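Local structure of methylglyoxal reductase (NADPH-dependent) (Candida albicans SC5314, 6KWS) at residues V92-V101 / W153-Y164. The protein probably catalyses the NADPH-dependent reduction of methylglyoxal, as a member of the extended short-chain dehydrogenase/reductase family. The protein carries 1 engineered substitution. Residues are numbered along the deposited sequence; the frame is centred on the assembly and turned at random.
Sequences VEKELLLPAV and WQDALLNPVNGY
W153 lies across helix 92-101 as a knob among E93, L97, L98 and V101, and its indole illustrates how an amphipathic ring can serve two chemistries at once. The bond to CB does not point at the helix; CG, anti to the backbone N (chi1 -170°), carries the ring there. Next outward, W153 NE1 donates to E93 OE2 at 3.2 Å, fairly straight (160° at the hydrogen); the acceptor lies almost in the indole plane, whereas the N-H arrives from above the carboxylate. The same oxygen borders CE2 and CZ2, but the six-membered ring otherwise meets carbon: L97 CB lies 3.7 Å from W153 CH2 and also touches CZ2, while L98 CD2 and V101 CG2 come to the ring edge, the latter near CZ3. L97 CD1 covers one face and packs against A156 CB and L157 CD2. At the start of the helix, V92 CG1 rests 3.5 Å from G163 CA, where helices 92-101 and 160-164 run nearly parallel. F170 meets W153 edge-to-face. In this Rossmann-type fold, the contact thus joins helix 92-114 to the weakly bonded helix 153-156 and the loop entering helix 160-181; its single cross-segment hydrogen bond probably fixes the indole's orientation, while apolar side chains make most contacts.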
loop_
_atom_site.group_PDB
_atom_site.type_symbol
_atom_site.label_atom_id
_atom_site.label_comp_id
_atom_site.label_asym_id
_atom_site.label_seq_id
_atom_site.Cartn_x
_atom_site.Cartn_y
_atom_site.Cartn_z
ATOM N N VAL A 92 -5.725 -19.723 8.322
ATOM C CA VAL A 92 -4.807 -18.814 7.657
ATOM C C VAL A 92 -4.268 -19.411 6.362
ATOM O O VAL A 92 -3.965 -18.676 5.419
ATOM C CB VAL A 92 -3.682 -18.452 8.639
ATOM C CG1 VAL A 92 -2.705 -17.503 8.004
ATOM C CG2 VAL A 92 -4.284 -17.847 9.903
ATOM N N GLU A 93 -4.136 -20.738 6.285
ATOM C CA GLU A 93 -3.516 -21.328 5.100
ATOM C C GLU A 93 -4.400 -21.174 3.866
ATOM O O GLU A 93 -3.931 -20.730 2.810
ATOM C CB GLU A 93 -3.176 -22.801 5.330
ATOM C CG GLU A 93 -2.301 -23.375 4.203
ATOM C CD GLU A 93 -1.623 -24.703 4.548
ATOM O OE1 GLU A 93 -2.055 -25.384 5.520
ATOM O OE2 GLU A 93 -0.644 -25.056 3.843
ATOM N N LYS A 94 -5.681 -21.547 3.971
ATOM C CA LYS A 94 -6.550 -21.483 2.799
ATOM C C LYS A 94 -7.085 -20.074 2.556
ATOM O O LYS A 94 -7.367 -19.710 1.411
ATOM C CB LYS A 94 -7.726 -22.469 2.932
ATOM C CG LYS A 94 -7.321 -23.945 3.084
ATOM C CD LYS A 94 -6.227 -24.374 2.070
ATOM C CE LYS A 94 -6.479 -25.779 1.444
ATOM N NZ LYS A 94 -5.286 -26.700 1.441
ATOM N N GLU A 95 -7.232 -19.268 3.593
ATOM C CA GLU A 95 -7.863 -17.969 3.408
ATOM C C GLU A 95 -6.875 -16.842 3.125
ATOM O O GLU A 95 -7.280 -15.813 2.573
ATOM C CB GLU A 95 -8.723 -17.613 4.630
ATOM C CG GLU A 95 -10.053 -18.393 4.695
ATOM C CD GLU A 95 -10.856 -18.123 5.976
ATOM O OE1 GLU A 95 -10.429 -18.576 7.065
ATOM O OE2 GLU A 95 -11.925 -17.467 5.899
ATOM N N LEU A 96 -5.594 -17.010 3.454
ATOM C CA LEU A 96 -4.622 -15.941 3.268
ATOM C C LEU A 96 -3.422 -16.338 2.421
ATOM O O LEU A 96 -3.090 -15.626 1.459
ATOM C CB LEU A 96 -4.141 -15.431 4.630
ATOM C CG LEU A 96 -5.035 -14.394 5.299
ATOM C CD1 LEU A 96 -4.532 -14.079 6.714
ATOM C CD2 LEU A 96 -5.097 -13.145 4.447
ATOM N N LEU A 97 -2.741 -17.444 2.749
ATOM C CA LEU A 97 -1.434 -17.713 2.148
ATOM C C LEU A 97 -1.555 -18.233 0.723
ATOM O O LEU A 97 -0.929 -17.689 -0.195
ATOM C CB LEU A 97 -0.647 -18.692 3.008
ATOM C CG LEU A 97 -0.100 -18.030 4.266
ATOM C CD1 LEU A 97 0.398 -19.078 5.241
ATOM C CD2 LEU A 97 1.014 -17.065 3.884
ATOM N N LEU A 98 -2.356 -19.276 0.513
ATOM C CA LEU A 98 -2.558 -19.764 -0.850
ATOM C C LEU A 98 -3.160 -18.707 -1.761
ATOM O O LEU A 98 -2.590 -18.467 -2.840
ATOM C CB LEU A 98 -3.391 -21.048 -0.818
ATOM C CG LEU A 98 -2.638 -22.175 -0.105
ATOM C CD1 LEU A 98 -3.548 -23.349 0.113
ATOM C CD2 LEU A 98 -1.396 -22.588 -0.888
ATOM N N PRO A 99 -4.254 -18.014 -1.401
ATOM C CA PRO A 99 -4.769 -16.951 -2.293
ATOM C C PRO A 99 -3.741 -15.887 -2.654
ATOM O O PRO A 99 -3.727 -15.414 -3.797
ATOM C CB PRO A 99 -5.927 -16.349 -1.491
ATOM C CG PRO A 99 -6.335 -17.411 -0.556
ATOM C CD PRO A 99 -5.093 -18.164 -0.199
ATOM N N ALA A 100 -2.881 -15.491 -1.714
ATOM C CA ALA A 100 -1.831 -14.539 -2.059
ATOM C C ALA A 100 -0.834 -15.150 -3.037
ATOM O O ALA A 100 -0.471 -14.515 -4.036
ATOM C CB ALA A 100 -1.112 -14.040 -0.800
ATOM N N VAL A 101 -0.385 -16.383 -2.779
ATOM C CA VAL A 101 0.599 -16.998 -3.670
ATOM C C VAL A 101 -0.036 -17.343 -5.012
ATOM O O VAL A 101 0.501 -17.005 -6.073
ATOM C CB VAL A 101 1.244 -18.235 -3.020
ATOM C CG1 VAL A 101 2.185 -18.901 -4.019
ATOM C CG2 VAL A 101 2.002 -17.838 -1.777
ATOM N N TRP A 153 6.757 -20.575 6.347
ATOM C CA TRP A 153 5.378 -20.956 6.075
ATOM C C TRP A 153 4.715 -21.508 7.321
ATOM O O TRP A 153 3.555 -21.203 7.611
ATOM C CB TRP A 153 5.349 -21.998 4.954
ATOM C CG TRP A 153 3.989 -22.320 4.412
ATOM C CD1 TRP A 153 3.120 -23.265 4.881
ATOM C CD2 TRP A 153 3.358 -21.732 3.266
ATOM N NE1 TRP A 153 1.983 -23.294 4.105
ATOM C CE2 TRP A 153 2.106 -22.365 3.106
ATOM C CE3 TRP A 153 3.732 -20.737 2.356
ATOM C CZ2 TRP A 153 1.220 -22.020 2.086
ATOM C CZ3 TRP A 153 2.848 -20.399 1.340
ATOM C CH2 TRP A 153 1.609 -21.035 1.216
ATOM N N GLN A 154 5.432 -22.335 8.070
ATOM C CA GLN A 154 4.819 -22.943 9.239
ATOM C C GLN A 154 4.479 -21.883 10.266
ATOM O O GLN A 154 3.369 -21.864 10.808
ATOM C CB GLN A 154 5.741 -24.014 9.822
ATOM C CG GLN A 154 5.838 -25.290 8.974
ATOM C CD GLN A 154 6.482 -25.061 7.605
ATOM O OE1 GLN A 154 7.317 -24.166 7.428
ATOM N NE2 GLN A 154 6.104 -25.882 6.635
ATOM N N ASP A 155 5.404 -20.956 10.508
ATOM C CA ASP A 155 5.151 -19.902 11.478
ATOM C C ASP A 155 4.097 -18.913 11.002
ATOM O O ASP A 155 3.453 -18.261 11.829
ATOM C CB ASP A 155 6.461 -19.203 11.799
ATOM C CG ASP A 155 7.357 -20.049 12.703
ATOM O OD1 ASP A 155 6.968 -21.209 13.012
ATOM O OD2 ASP A 155 8.444 -19.560 13.111
ATOM N N ALA A 156 3.888 -18.802 9.693
ATOM C CA ALA A 156 2.873 -17.895 9.185
ATOM C C ALA A 156 1.449 -18.350 9.515
ATOM O O ALA A 156 0.543 -17.514 9.505
ATOM C CB ALA A 156 3.053 -17.726 7.678
ATOM N N LEU A 157 1.234 -19.636 9.833
ATOM C CA LEU A 157 -0.074 -20.155 10.241
ATOM C C LEU A 157 -0.412 -19.927 11.715
ATOM O O LEU A 157 -1.556 -20.181 12.108
ATOM C CB LEU A 157 -0.160 -21.656 9.988
ATOM C CG LEU A 157 0.457 -22.219 8.719
ATOM C CD1 LEU A 157 0.363 -23.702 8.794
ATOM C CD2 LEU A 157 -0.257 -21.714 7.481
ATOM N N LEU A 158 0.543 -19.488 12.540
ATOM C CA LEU A 158 0.327 -19.431 13.987
ATOM C C LEU A 158 -0.829 -18.508 14.360
ATOM O O LEU A 158 -1.707 -18.891 15.139
ATOM C CB LEU A 158 1.612 -19.004 14.703
ATOM C CG LEU A 158 2.694 -20.100 14.672
ATOM C CD1 LEU A 158 4.008 -19.651 15.328
ATOM C CD2 LEU A 158 2.166 -21.411 15.282
ATOM N N ASN A 159 -0.854 -17.291 13.827
ATOM C CA ASN A 159 -1.837 -16.307 14.262
ATOM C C ASN A 159 -2.102 -15.331 13.121
ATOM O O ASN A 159 -1.278 -15.202 12.207
ATOM C CB ASN A 159 -1.368 -15.570 15.530
ATOM C CG ASN A 159 -0.052 -14.826 15.338
ATOM O OD1 ASN A 159 0.107 -14.055 14.392
ATOM N ND2 ASN A 159 0.899 -15.045 16.245
ATOM N N PRO A 160 -3.257 -14.645 13.139
ATOM C CA PRO A 160 -3.612 -13.718 12.043
ATOM C C PRO A 160 -2.591 -12.626 11.720
ATOM O O PRO A 160 -2.591 -12.134 10.579
ATOM C CB PRO A 160 -4.928 -13.111 12.534
ATOM C CG PRO A 160 -5.545 -14.194 13.337
ATOM C CD PRO A 160 -4.425 -14.992 13.965
ATOM N N VAL A 161 -1.748 -12.202 12.667
ATOM C CA VAL A 161 -0.738 -11.196 12.340
ATOM C C VAL A 161 0.408 -11.829 11.559
ATOM O O VAL A 161 0.843 -11.297 10.527
ATOM C CB VAL A 161 -0.230 -10.475 13.609
ATOM C CG1 VAL A 161 1.074 -9.686 13.323
ATOM C CG2 VAL A 161 -1.290 -9.533 14.136
ATOM N N ASN A 162 0.925 -12.965 12.048
ATOM C CA ASN A 162 1.903 -13.721 11.272
ATOM C C ASN A 162 1.335 -14.114 9.913
ATOM O O ASN A 162 2.057 -14.116 8.906
ATOM C CB ASN A 162 2.348 -14.974 12.032
ATOM C CG ASN A 162 3.333 -14.684 13.146
ATOM O OD1 ASN A 162 3.805 -13.548 13.327
ATOM N ND2 ASN A 162 3.685 -15.735 13.879
ATOM N N GLY A 163 0.045 -14.458 9.865
ATOM C CA GLY A 163 -0.586 -14.748 8.587
ATOM C C GLY A 163 -0.536 -13.572 7.629
ATOM O O GLY A 163 -0.213 -13.727 6.448
ATOM N N TYR A 164 -0.850 -12.375 8.127
ATOM C CA TYR A 164 -0.852 -11.207 7.256
ATOM C C TYR A 164 0.551 -10.935 6.727
ATOM O O TYR A 164 0.764 -10.846 5.513
ATOM C CB TYR A 164 -1.416 -9.987 7.997
ATOM C CG TYR A 164 -1.212 -8.695 7.224
ATOM C CD1 TYR A 164 -2.093 -8.306 6.217
ATOM C CD2 TYR A 164 -0.118 -7.873 7.491
ATOM C CE1 TYR A 164 -1.888 -7.135 5.498
ATOM C CE2 TYR A 164 0.099 -6.715 6.775
ATOM C CZ TYR A 164 -0.780 -6.345 5.779
ATOM O OH TYR A 164 -0.524 -5.173 5.092
#